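Local coordinates for protein thiazoline oxidase/subtilisin-like protease (Prochloron didemni, PDB 4H6X) that probably cleaves patellamide precursor peptides and joins their ends into macrocycles, as a subtilisin-like, transamidating maturation protease, at residues H109-T114 and A260-E265; R158-A163 and V189-K194; G227-D232 and G249-G254; P253-L258 and R269-S274. All coordinates share one frame; numbering follows the deposited sequence.

How the contacts relate
Contacts 1 and 3 are buried, while contacts 2 and 4, on opposite sides of the chain's centre, are each partly exposed. Contact 1 sets a loop against a helix by van der Waals packing. Contact 3 joins two parallel strands almost wholly through backbone bonds. Contact 4 continues from it, sharing Pro-253 and Gly-254, and adds side-chain bonds in a small antiparallel hairpin. That hairpin's connecting loop supplies one side of contact 1. Contacts 1 and 4 also meet at the probable active site, where His-109 NE2 lies 2.6 Å from Ser-274 OG. Contact 2 stands apart, its centre about 26 Å from that of contact 1, and pairs two helices through aliphatic groups and a water bridge.

Contact 1 of 4, residues H109-T114 and A260-E265; sequences HACHVT and AQPCTE
Cys-111 and His-112, on helix 101-118, receive the loop 260-265 mainly at two points, the carbonyl of Ala-260 and the ring of Pro-262. The apolar part lies between Cys-111 and Pro-262. The sulfur of Cys-111 is anti to its own carbonyl carbon (chi1 -70°). From there SG rests alongside the proline ring, 3.7 Å from Pro-262 CG and nearly as close to CD. The methyl of Ala-260 adds a looser touch, with its CB 4.0 Å from Cys-111 O.

The polar part is a close packing of one carbonyl, without a hydrogen bond across the segments. Ala-260 O lies 3.6 Å from Cys-111 CB and 3.6 Å from His-112 CB, so it sits between the roots of two successive side chains. Its distance to His-112 N is 3.2 Å, but the angle is poor. The imidazole of His-112 is turned anti to its backbone N (chi1 -155°), and its NE2 is hydrogen-bonded to Val-268 O. The ring is thereby tied to the second strand of the hairpin whose loop it touches. Within that loop, a type II turn from Gln-261 to Thr-264 reverses the chain, and Pro-262, its second residue, meets the sulfur of Cys-111.

The same helix carries His-109, hydrogen-bonded to Asp-39 and Ser-274 in a probable catalytic triad, as in subtilisins. The contact thus lays the hairpin loop on the probable catalytic-histidine helix. Helix 70-82 meets Pro-262 through Tyr-73, and Gln-77 bonds the carbonyl of Pro-262. Val-113 packs on Asp-39 of strand 34-39 and on Pro-278 of helix 273-293.

Contact 2 of 4, residues R158-A163 and V189-K194; sequences RAIDLA and VQAIKK
The carboxylate of Asp-161 is the flat group that meets the opposite helix, and it does so through OD1. Ala-191 CB approaches from one side of the carboxylate plane, 4.3 Å from Asp-161 OD1. On the other side of the plane stands a water molecule, well above it. This water donates to Asp-161 OD1 at 2.7 Å and accepts from Lys-194 NZ at 2.8 Å. The lysine chain is extended along its whole length, with CG anti to the backbone N (chi1 -178°). It passes the carboxylate with its CD and carries the ammonium group beyond it. Asp-161 OD1 and Lys-194 NZ remain 5.1 Å apart, so the opposite charges meet through water and not directly. The water probably weakens their direct attraction on this exposed side.

Deeper in, the contact is aliphatic. Ile-160 divides its work between two branches. Its CG2 methyl lies 4.0 Å from Ala-191 CB and also touches the carbonyl oxygen of that residue. The other branch, CG1, is anti to the carbonyl carbon (chi1 -73°) and carries CD1 to within 3.8 Å of Ile-192 CD1. The two isoleucines thus meet tip to tip, their side chains at a slant to each other. The small Ala-191 lets Ile-160 sit close to the facing backbone.

The helix axes approach to 9.4 Å and run nearly parallel, 19° apart. Ile-160 also packs on Ile-38 of strand 34-39. Such side-by-side helices on a parallel sheet are characteristic of the subtilisin-like alpha/beta fold, in which helix 187-197 links strands 170-173 and 201-205 in a beta-alpha-beta crossover.

Contact 3 of 4, residues G227-D232 and G249-G254; sequences GAAKVD and GILAPG
Gly-227 to Ala-229 and Leu-251 to Pro-253 pair as parallel strands, their short axes 4.3 Å apart at closest and 41° apart in direction. Four backbone hydrogen bonds join them. Gly-227 gives its N-H to Ile-250 O at 2.8 Å and takes one from Ala-252 N on its O. Ala-229 N reaches Ala-252 O at 2.6 Å. Past the strand end, Gly-254 N donates to Ala-229 O at 3.0 Å, in the carbonyl plane and on a lone pair.

Leu-251 shares a sheet face with Gly-227, which has no side chain. The leucine uses this: its chi1 of -102° lies away from a staggered position and lays CD2 over the glycine, 3.4 Å from Gly-227 C. On the other face, Ala-228 and Ala-252 point toward helix 273-293. Ala-228 CB comes to 3.7 Å from Gly-254 CA, again against a glycine. The methyl of Ala-229 turns to the partner strand and lies 3.4 Å from Ala-252 O.

Strand 249-253 is the last of the seven-stranded parallel sheet of the subtilisin-like fold. All residues that touch here are buried. The four bonds satisfy part of their backbone polar groups; others, such as Ala-228 N with Ser-239 OG and Leu-251 with Gly-328, pair outside the two segments. The side chains in contact are small or aliphatic. Cohesion therefore rests on hydrogen bonds between peptide groups and on close van der Waals fit rather than on charge.

Contact 4 of 4, residues P253-L258 and R269-S274; sequences PGEEIL and RLTGTS
Thr-271 turns OG1 anti to its carbonyl carbon (chi1 -66°), which sets the hydroxyl before Glu-256 N. The amide donates to Thr-271 OG1 at 2.9 Å. The methyl CG2 of the threonine stays beside the Glu-255 chain, the two side chains pointing the same way. Arg-269 is extended from CG to NE, and this carries its guanidinium out along the facing segment.

There the guanidinium is held at an edge and over a face. NH1 donates to Glu-256 O at 3.0 Å, with the oxygen in the guanidinium plane. Leu-258 CB lies over the centre of one face, 3.8 Å from Arg-269 CZ. Asp-12 forms a salt bridge with NH2. The carboxylate of Glu-256 instead lies against the aliphatic part of the chain, OE1 being 3.5 Å from Arg-269 CB, and the two side chains cross at about a right angle.

The backbones form a short antiparallel pair. Ile-257 N donates to Leu-270 O at 3.0 Å and Leu-270 N to Ile-257 O at 2.9 Å, a hydrogen-bonded pair. Leu-258 with Arg-269 is the next, non-hydrogen-bonded pair. Glu-256, in a left-handed backbone conformation (phi 58°), shares Leu-270 with Ile-257 in a G1 beta bulge. Farther on, Gly-272 N bonds Gly-254 O at 2.9 Å.

Gly-272 is the N-cap of helix 273-293, whose start holds Ser-274. The Gly-Thr-Ser-Met-Ala sequence here matches the signature around the subtilase nucleophile, and Ser-274, His-109 and Asp-39 have the geometry of a probable catalytic triad.

Contact 1 of 4, residues H109-T114 and A260-E265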
loop_
_atom_site.group_PDB
_atom_site.type_symbol
_atom_site.label_atom_id
_atom_site.label_comp_id
_atom_site.label_asym_id
_atom_site.label_seq_id
_atom_site.Cartn_x
_atom_site.Cartn_y
_atom_site.Cartn_z
ATOM N N HIS A 109 3.360 -6.262 -8.670
ATOM C CA HIS A 109 3.398 -5.657 -7.338
ATOM C C HIS A 109 2.328 -4.557 -7.204
ATOM O O HIS A 109 1.602 -4.484 -6.207
ATOM C CB HIS A 109 4.809 -5.114 -7.104
ATOM C CG HIS A 109 5.053 -4.635 -5.715
ATOM N ND1 HIS A 109 4.771 -3.346 -5.313
ATOM C CD2 HIS A 109 5.577 -5.263 -4.637
ATOM C CE1 HIS A 109 5.093 -3.207 -4.039
ATOM N NE2 HIS A 109 5.578 -4.358 -3.607
ATOM N N ALA A 110 2.211 -3.728 -8.239
ATOM C CA ALA A 110 1.187 -2.704 -8.321
ATOM C C ALA A 110 -0.224 -3.279 -8.216
ATOM O O ALA A 110 -1.064 -2.700 -7.540
ATOM C CB ALA A 110 1.330 -1.909 -9.615
ATOM N N CYS A 111 -0.490 -4.404 -8.888
ATOM C CA CYS A 111 -1.836 -5.008 -8.806
ATOM C C CYS A 111 -2.145 -5.418 -7.386
ATOM O O CYS A 111 -3.251 -5.206 -6.902
ATOM C CB CYS A 111 -1.985 -6.248 -9.687
ATOM S SG CYS A 111 -2.006 -5.932 -11.459
ATOM N N HIS A 112 -1.162 -6.048 -6.756
ATOM C CA HIS A 112 -1.301 -6.571 -5.415
ATOM C C HIS A 112 -1.514 -5.424 -4.421
ATOM O O HIS A 112 -2.494 -5.415 -3.676
ATOM C CB HIS A 112 -0.056 -7.373 -5.032
ATOM C CG HIS A 112 -0.310 -8.405 -3.983
ATOM N ND1 HIS A 112 -0.311 -8.112 -2.637
ATOM C CD2 HIS A 112 -0.586 -9.731 -4.082
ATOM C CE1 HIS A 112 -0.565 -9.212 -1.949
ATOM N NE2 HIS A 112 -0.733 -10.210 -2.801
ATOM N N VAL A 113 -0.574 -4.482 -4.415
ATOM C CA VAL A 113 -0.614 -3.321 -3.508
ATOM C C VAL A 113 -1.922 -2.549 -3.668
ATOM O O VAL A 113 -2.574 -2.258 -2.690
ATOM C CB VAL A 113 0.624 -2.410 -3.735
ATOM C CG1 VAL A 113 0.402 -0.996 -3.207
ATOM C CG2 VAL A 113 1.831 -3.040 -3.072
ATOM N N THR A 114 -2.324 -2.270 -4.905
ATOM C CA THR A 114 -3.527 -1.475 -5.150
ATOM C C THR A 114 -4.787 -2.200 -4.657
ATOM O O THR A 114 -5.658 -1.583 -4.036
ATOM C CB THR A 114 -3.642 -1.080 -6.636
ATOM O OG1 THR A 114 -2.440 -0.399 -7.038
ATOM C CG2 THR A 114 -4.827 -0.174 -6.869
ATOM N N ALA A 260 -4.420 -9.114 -5.577
ATOM C CA ALA A 260 -4.586 -9.438 -6.996
ATOM C C ALA A 260 -3.268 -9.568 -7.767
ATOM O O ALA A 260 -2.237 -8.994 -7.377
ATOM C CB ALA A 260 -5.484 -8.410 -7.654
ATOM N N GLN A 261 -3.324 -10.318 -8.869
ATOM C CA GLN A 261 -2.225 -10.448 -9.809
ATOM C C GLN A 261 -2.789 -10.210 -11.222
ATOM O O GLN A 261 -3.963 -10.511 -11.474
ATOM C CB GLN A 261 -1.529 -11.815 -9.673
ATOM C CG GLN A 261 -2.378 -13.014 -10.091
ATOM C CD GLN A 261 -1.885 -14.343 -9.552
ATOM O OE1 GLN A 261 -2.687 -15.163 -9.099
ATOM N NE2 GLN A 261 -0.590 -14.578 -9.613
ATOM N N PRO A 262 -1.976 -9.645 -12.133
ATOM C CA PRO A 262 -2.485 -9.240 -13.453
ATOM C C PRO A 262 -3.123 -10.385 -14.250
ATOM O O PRO A 262 -2.679 -11.530 -14.144
ATOM C CB PRO A 262 -1.230 -8.761 -14.205
ATOM C CG PRO A 262 -0.169 -8.577 -13.180
ATOM C CD PRO A 262 -0.538 -9.359 -11.961
ATOM N N CYS A 263 -4.143 -10.042 -15.038
ATOM C CA CYS A 263 -4.720 -10.902 -16.089
ATOM C C CYS A 263 -5.525 -12.099 -15.597
ATOM O O CYS A 263 -5.890 -12.967 -16.390
ATOM C CB CYS A 263 -3.643 -11.376 -17.061
ATOM S SG CYS A 263 -2.786 -10.035 -17.897
ATOM N N THR A 264 -5.797 -12.151 -14.299
ATOM C CA THR A 264 -6.588 -13.238 -13.754
ATOM C C THR A 264 -7.384 -12.811 -12.535
ATOM O O THR A 264 -6.988 -11.907 -11.807
ATOM C CB THR A 264 -5.758 -14.498 -13.434
ATOM O OG1 THR A 264 -6.612 -15.468 -12.821
ATOM C CG2 THR A 264 -4.604 -14.191 -12.472
ATOM N N GLU A 265 -8.503 -13.491 -12.317
ATOM C CA GLU A 265 -9.355 -13.204 -11.179
ATOM C C GLU A 265 -8.868 -13.878 -9.904
ATOM O O GLU A 265 -9.290 -13.494 -8.815
ATOM C CB GLU A 265 -10.813 -13.571 -11.479
ATOM C CG GLU A 265 -11.500 -12.577 -12.398
ATOM C CD GLU A 265 -11.601 -11.174 -11.798
ATOM O OE1 GLU A 265 -11.862 -11.039 -10.579
ATOM O OE2 GLU A 265 -11.433 -10.204 -12.554
#

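Contact 2 of 4, residues R158-A163 and V189-K194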
loop_
_atom_site.group_PDB
_atom_site.type_symbol
_atom_site.label_atom_id
_atom_site.label_comp_id
_atom_site.label_asym_id
_atom_site.label_seq_id
_atom_site.Cartn_x
_atom_site.Cartn_y
_atom_site.Cartn_z
ATOM N N ARG A 158 10.424 13.698 -8.910
ATOM C CA ARG A 158 9.474 14.211 -9.901
ATOM C C ARG A 158 8.071 13.598 -9.712
ATOM O O ARG A 158 7.059 14.294 -9.811
ATOM C CB ARG A 158 10.013 13.950 -11.307
ATOM C CG ARG A 158 11.324 14.680 -11.593
ATOM C CD ARG A 158 11.803 14.418 -13.022
ATOM N NE ARG A 158 11.035 15.171 -14.026
ATOM C CZ ARG A 158 11.307 15.172 -15.338
ATOM N NH1 ARG A 158 12.318 14.440 -15.827
ATOM N NH2 ARG A 158 10.571 15.908 -16.163
ATOM N N ALA A 159 8.023 12.292 -9.464
ATOM C CA ALA A 159 6.751 11.610 -9.188
ATOM C C ALA A 159 6.016 12.180 -7.959
ATOM O O ALA A 159 4.794 12.345 -7.974
ATOM C CB ALA A 159 6.980 10.117 -9.035
ATOM N N ILE A 160 6.768 12.442 -6.893
ATOM C CA ILE A 160 6.201 12.985 -5.649
ATOM C C ILE A 160 5.636 14.397 -5.894
ATOM O O ILE A 160 4.506 14.672 -5.484
ATOM C CB ILE A 160 7.224 12.917 -4.489
ATOM C CG1 ILE A 160 7.379 11.460 -4.031
ATOM C CG2 ILE A 160 6.809 13.790 -3.294
ATOM C CD1 ILE A 160 8.629 11.205 -3.194
ATOM N N ASP A 161 6.393 15.262 -6.596
ATOM C CA ASP A 161 5.901 16.615 -6.916
ATOM C C ASP A 161 4.612 16.507 -7.689
ATOM O O ASP A 161 3.693 17.274 -7.442
ATOM C CB ASP A 161 6.903 17.454 -7.741
ATOM C CG ASP A 161 8.089 17.915 -6.929
ATOM O OD1 ASP A 161 7.923 18.133 -5.710
ATOM O OD2 ASP A 161 9.190 18.034 -7.507
ATOM N N LEU A 162 4.553 15.579 -8.659
ATOM C CA LEU A 162 3.310 15.370 -9.398
ATOM C C LEU A 162 2.170 14.866 -8.489
ATOM O O LEU A 162 1.049 15.352 -8.563
ATOM C CB LEU A 162 3.512 14.406 -10.586
ATOM C CG LEU A 162 2.278 14.174 -11.483
ATOM C CD1 LEU A 162 1.683 15.489 -12.001
ATOM C CD2 LEU A 162 2.655 13.250 -12.638
ATOM N N ALA A 163 2.456 13.861 -7.668
ATOM C CA ALA A 163 1.470 13.321 -6.724
ATOM C C ALA A 163 0.871 14.419 -5.830
ATOM O O ALA A 163 -0.341 14.426 -5.592
ATOM C CB ALA A 163 2.102 12.243 -5.865
ATOM N N VAL A 189 15.127 14.098 -0.938
ATOM C CA VAL A 189 15.021 14.600 0.445
ATOM C C VAL A 189 14.114 15.833 0.531
ATOM O O VAL A 189 13.223 15.896 1.380
ATOM C CB VAL A 189 16.429 14.888 1.058
ATOM C CG1 VAL A 189 16.325 15.437 2.476
ATOM C CG2 VAL A 189 17.278 13.626 1.058
ATOM N N GLN A 190 14.309 16.798 -0.365
ATOM C CA GLN A 190 13.482 18.017 -0.363
ATOM C C GLN A 190 12.030 17.744 -0.732
ATOM O O GLN A 190 11.139 18.367 -0.183
ATOM C CB GLN A 190 14.036 19.088 -1.309
ATOM C CG GLN A 190 15.379 19.662 -0.890
ATOM C CD GLN A 190 15.775 20.875 -1.716
ATOM O OE1 GLN A 190 14.960 21.778 -1.956
ATOM N NE2 GLN A 190 17.032 20.905 -2.156
ATOM N N ALA A 191 11.797 16.846 -1.691
ATOM C CA ALA A 191 10.433 16.474 -2.073
ATOM C C ALA A 191 9.700 15.803 -0.907
ATOM O O ALA A 191 8.503 16.011 -0.720
ATOM C CB ALA A 191 10.445 15.551 -3.286
ATOM N N ILE A 192 10.425 14.987 -0.145
ATOM C CA ILE A 192 9.848 14.305 1.016
ATOM C C ILE A 192 9.470 15.347 2.066
ATOM O O ILE A 192 8.379 15.291 2.625
ATOM C CB ILE A 192 10.811 13.268 1.645
ATOM C CG1 ILE A 192 11.196 12.156 0.644
ATOM C CG2 ILE A 192 10.195 12.658 2.903
ATOM C CD1 ILE A 192 10.079 11.194 0.312
ATOM N N LYS A 193 10.368 16.305 2.311
ATOM C CA LYS A 193 10.087 17.403 3.247
ATOM C C LYS A 193 8.882 18.240 2.826
ATOM O O LYS A 193 8.067 18.618 3.669
ATOM C CB LYS A 193 11.307 18.309 3.441
ATOM C CG LYS A 193 11.129 19.292 4.585
ATOM C CD LYS A 193 12.271 20.293 4.662
ATOM C CE LYS A 193 12.106 21.223 5.857
ATOM N NZ LYS A 193 10.860 22.036 5.758
ATOM N N LYS A 194 8.763 18.519 1.528
ATOM C CA LYS A 194 7.608 19.263 1.019
ATOM C C LYS A 194 6.272 18.560 1.315
ATOM O O LYS A 194 5.262 19.223 1.569
ATOM C CB LYS A 194 7.761 19.567 -0.487
ATOM C CG LYS A 194 6.615 20.384 -1.081
ATOM C CD LYS A 194 6.967 21.017 -2.425
ATOM C CE LYS A 194 5.938 22.070 -2.836
ATOM N NZ LYS A 194 6.202 22.645 -4.193
HETATM O O HOH W 1 6.182 20.214 -5.563
#

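Contact 3 of 4, residues G227-D232 and G249-G254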
loop_
_atom_site.group_PDB
_atom_site.type_symbol
_atom_site.label_atom_id
_atom_site.label_comp_id
_atom_site.label_asym_id
_atom_site.label_seq_id
_atom_site.Cartn_x
_atom_site.Cartn_y
_atom_site.Cartn_z
ATOM N N GLY A 227 7.420 -1.997 8.605
ATOM C CA GLY A 227 8.059 -3.310 8.622
ATOM C C GLY A 227 6.985 -4.384 8.536
ATOM O O GLY A 227 5.798 -4.100 8.725
ATOM N N ALA A 228 7.413 -5.615 8.260
ATOM C CA ALA A 228 6.501 -6.752 8.101
ATOM C C ALA A 228 6.494 -7.682 9.315
ATOM O O ALA A 228 7.549 -8.138 9.776
ATOM C CB ALA A 228 6.850 -7.533 6.843
ATOM N N ALA A 229 5.295 -7.943 9.825
ATOM C CA ALA A 229 5.066 -8.930 10.877
ATOM C C ALA A 229 4.659 -10.270 10.273
ATOM O O ALA A 229 3.983 -10.327 9.239
ATOM C CB ALA A 229 3.981 -8.447 11.837
ATOM N N LYS A 230 5.073 -11.347 10.934
ATOM C CA LYS A 230 4.611 -12.693 10.600
ATOM C C LYS A 230 3.131 -12.810 10.950
ATOM O O LYS A 230 2.590 -11.943 11.637
ATOM C CB LYS A 230 5.426 -13.741 11.366
ATOM C CG LYS A 230 6.915 -13.743 11.046
ATOM C CD LYS A 230 7.559 -15.093 11.345
ATOM C CE LYS A 230 8.110 -15.176 12.760
ATOM N NZ LYS A 230 8.560 -16.558 13.093
ATOM N N VAL A 231 2.480 -13.870 10.477
ATOM C CA VAL A 231 1.090 -14.180 10.855
ATOM C C VAL A 231 0.808 -14.046 12.373
ATOM O O VAL A 231 -0.307 -13.678 12.772
ATOM C CB VAL A 231 0.671 -15.588 10.354
ATOM C CG1 VAL A 231 -0.759 -15.914 10.764
ATOM C CG2 VAL A 231 0.823 -15.688 8.841
ATOM N N ASP A 232 1.808 -14.320 13.211
ATOM C CA ASP A 232 1.614 -14.245 14.671
ATOM C C ASP A 232 2.035 -12.921 15.330
ATOM O O ASP A 232 2.174 -12.861 16.551
ATOM C CB ASP A 232 2.270 -15.445 15.380
ATOM C CG ASP A 232 3.788 -15.412 15.317
ATOM O OD1 ASP A 232 4.394 -14.335 15.508
ATOM O OD2 ASP A 232 4.384 -16.479 15.085
ATOM N N GLY A 249 9.127 4.147 12.392
ATOM C CA GLY A 249 8.518 2.970 11.776
ATOM C C GLY A 249 7.507 2.210 12.612
ATOM O O GLY A 249 7.498 2.289 13.855
ATOM N N ILE A 250 6.669 1.446 11.913
ATOM C CA ILE A 250 5.614 0.656 12.514
ATOM C C ILE A 250 5.609 -0.730 11.843
ATOM O O ILE A 250 5.942 -0.865 10.657
ATOM C CB ILE A 250 4.235 1.395 12.434
ATOM C CG1 ILE A 250 3.211 0.791 13.412
ATOM C CG2 ILE A 250 3.681 1.423 11.009
ATOM C CD1 ILE A 250 2.008 1.672 13.685
ATOM N N LEU A 251 5.284 -1.754 12.627
ATOM C CA LEU A 251 5.148 -3.115 12.138
ATOM C C LEU A 251 3.700 -3.391 11.790
ATOM O O LEU A 251 2.797 -2.976 12.515
ATOM C CB LEU A 251 5.579 -4.114 13.212
ATOM C CG LEU A 251 6.935 -4.814 13.191
ATOM C CD1 LEU A 251 6.813 -6.098 14.010
ATOM C CD2 LEU A 251 7.387 -5.155 11.782
ATOM N N ALA A 252 3.479 -4.096 10.681
ATOM C CA ALA A 252 2.137 -4.529 10.305
ATOM C C ALA A 252 2.211 -5.920 9.643
ATOM O O ALA A 252 3.298 -6.349 9.249
ATOM C CB ALA A 252 1.507 -3.505 9.379
ATOM N N PRO A 253 1.075 -6.646 9.555
ATOM C CA PRO A 253 1.107 -7.930 8.846
ATOM C C PRO A 253 1.736 -7.785 7.451
ATOM O O PRO A 253 1.265 -6.981 6.632
ATOM C CB PRO A 253 -0.377 -8.294 8.704
ATOM C CG PRO A 253 -1.054 -7.577 9.825
ATOM C CD PRO A 253 -0.294 -6.292 9.983
ATOM N N GLY A 254 2.803 -8.538 7.208
ATOM C CA GLY A 254 3.466 -8.561 5.900
ATOM C C GLY A 254 3.612 -9.954 5.301
ATOM O O GLY A 254 4.145 -10.112 4.200
#

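Contact 4 of 4, residues P253-L258 and R269-S274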
loop_
_atom_site.group_PDB
_atom_site.type_symbol
_atom_site.label_atom_id
_atom_site.label_comp_id
_atom_site.label_asym_id
_atom_site.label_seq_id
_atom_site.Cartn_x
_atom_site.Cartn_y
_atom_site.Cartn_z
ATOM N N PRO A 253 1.075 -6.646 9.555
ATOM C CA PRO A 253 1.107 -7.930 8.846
ATOM C C PRO A 253 1.736 -7.785 7.451
ATOM O O PRO A 253 1.265 -6.981 6.632
ATOM C CB PRO A 253 -0.377 -8.294 8.704
ATOM C CG PRO A 253 -1.054 -7.577 9.825
ATOM C CD PRO A 253 -0.294 -6.292 9.983
ATOM N N GLY A 254 2.803 -8.538 7.208
ATOM C CA GLY A 254 3.466 -8.561 5.900
ATOM C C GLY A 254 3.612 -9.954 5.301
ATOM O O GLY A 254 4.145 -10.112 4.200
ATOM N N GLU A 255 3.139 -10.966 6.024
ATOM C CA GLU A 255 3.268 -12.343 5.574
ATOM C C GLU A 255 1.928 -12.899 5.091
ATOM O O GLU A 255 0.919 -12.794 5.782
ATOM C CB GLU A 255 3.856 -13.205 6.695
ATOM C CG GLU A 255 4.108 -14.655 6.319
ATOM C CD GLU A 255 4.873 -15.420 7.388
ATOM O OE1 GLU A 255 4.736 -15.098 8.586
ATOM O OE2 GLU A 255 5.613 -16.360 7.023
ATOM N N GLU A 256 1.927 -13.492 3.899
ATOM C CA GLU A 256 0.728 -14.158 3.369
ATOM C C GLU A 256 -0.456 -13.203 3.271
ATOM O O GLU A 256 -1.577 -13.501 3.715
ATOM C CB GLU A 256 0.370 -15.397 4.197
ATOM C CG GLU A 256 1.375 -16.532 4.078
ATOM C CD GLU A 256 1.244 -17.267 2.764
ATOM O OE1 GLU A 256 0.106 -17.656 2.418
ATOM O OE2 GLU A 256 2.272 -17.455 2.073
ATOM N N ILE A 257 -0.182 -12.046 2.679
ATOM C CA ILE A 257 -1.191 -11.047 2.415
ATOM C C ILE A 257 -1.828 -11.378 1.068
ATOM O O ILE A 257 -1.122 -11.650 0.093
ATOM C CB ILE A 257 -0.567 -9.625 2.405
ATOM C CG1 ILE A 257 0.194 -9.339 3.717
ATOM C CG2 ILE A 257 -1.615 -8.565 2.055
ATOM C CD1 ILE A 257 -0.607 -9.547 4.996
ATOM N N LEU A 258 -3.160 -11.364 1.043
ATOM C CA LEU A 258 -3.964 -11.671 -0.136
ATOM C C LEU A 258 -4.142 -10.442 -1.017
ATOM O O LEU A 258 -4.597 -9.394 -0.555
ATOM C CB LEU A 258 -5.355 -12.171 0.289
ATOM C CG LEU A 258 -6.271 -12.673 -0.839
ATOM C CD1 LEU A 258 -5.752 -13.999 -1.383
ATOM C CD2 LEU A 258 -7.723 -12.803 -0.380
ATOM N N ARG A 269 -1.288 -14.925 -2.289
ATOM C CA ARG A 269 -0.716 -14.439 -1.043
ATOM C C ARG A 269 0.795 -14.259 -1.161
ATOM O O ARG A 269 1.520 -15.166 -1.573
ATOM C CB ARG A 269 -1.092 -15.361 0.120
ATOM C CG ARG A 269 -2.594 -15.387 0.376
ATOM C CD ARG A 269 -2.966 -16.068 1.688
ATOM N NE ARG A 269 -4.417 -16.057 1.870
ATOM C CZ ARG A 269 -5.083 -15.199 2.638
ATOM N NH1 ARG A 269 -4.439 -14.259 3.334
ATOM N NH2 ARG A 269 -6.399 -15.278 2.704
ATOM N N LEU A 270 1.262 -13.065 -0.813
ATOM C CA LEU A 270 2.667 -12.714 -0.937
ATOM C C LEU A 270 3.180 -12.196 0.395
ATOM O O LEU A 270 2.396 -11.810 1.256
ATOM C CB LEU A 270 2.879 -11.661 -2.046
ATOM C CG LEU A 270 2.416 -12.015 -3.467
ATOM C CD1 LEU A 270 2.670 -10.846 -4.409
ATOM C CD2 LEU A 270 3.167 -13.254 -3.949
ATOM N N THR A 271 4.502 -12.169 0.535
ATOM C CA THR A 271 5.162 -11.846 1.788
ATOM C C THR A 271 6.281 -10.828 1.526
ATOM O O THR A 271 7.016 -10.963 0.554
ATOM C CB THR A 271 5.683 -13.145 2.458
ATOM O OG1 THR A 271 4.560 -13.947 2.832
ATOM C CG2 THR A 271 6.507 -12.858 3.722
ATOM N N GLY A 272 6.384 -9.800 2.372
ATOM C CA GLY A 272 7.447 -8.781 2.258
ATOM C C GLY A 272 7.047 -7.505 2.984
ATOM O O GLY A 272 5.870 -7.322 3.296
ATOM N N THR A 273 8.012 -6.619 3.257
ATOM C CA THR A 273 7.695 -5.335 3.893
ATOM C C THR A 273 6.821 -4.473 3.003
ATOM O O THR A 273 6.027 -3.689 3.506
ATOM C CB THR A 273 8.933 -4.500 4.287
ATOM O OG1 THR A 273 9.769 -4.274 3.138
ATOM C CG2 THR A 273 9.710 -5.167 5.409
ATOM N N SER A 274 6.970 -4.626 1.682
ATOM C CA SER A 274 6.138 -3.885 0.743
ATOM C C SER A 274 4.734 -4.478 0.610
ATOM O O SER A 274 3.888 -3.909 -0.075
ATOM C CB SER A 274 6.833 -3.740 -0.617
ATOM O OG SER A 274 6.757 -4.928 -1.362
#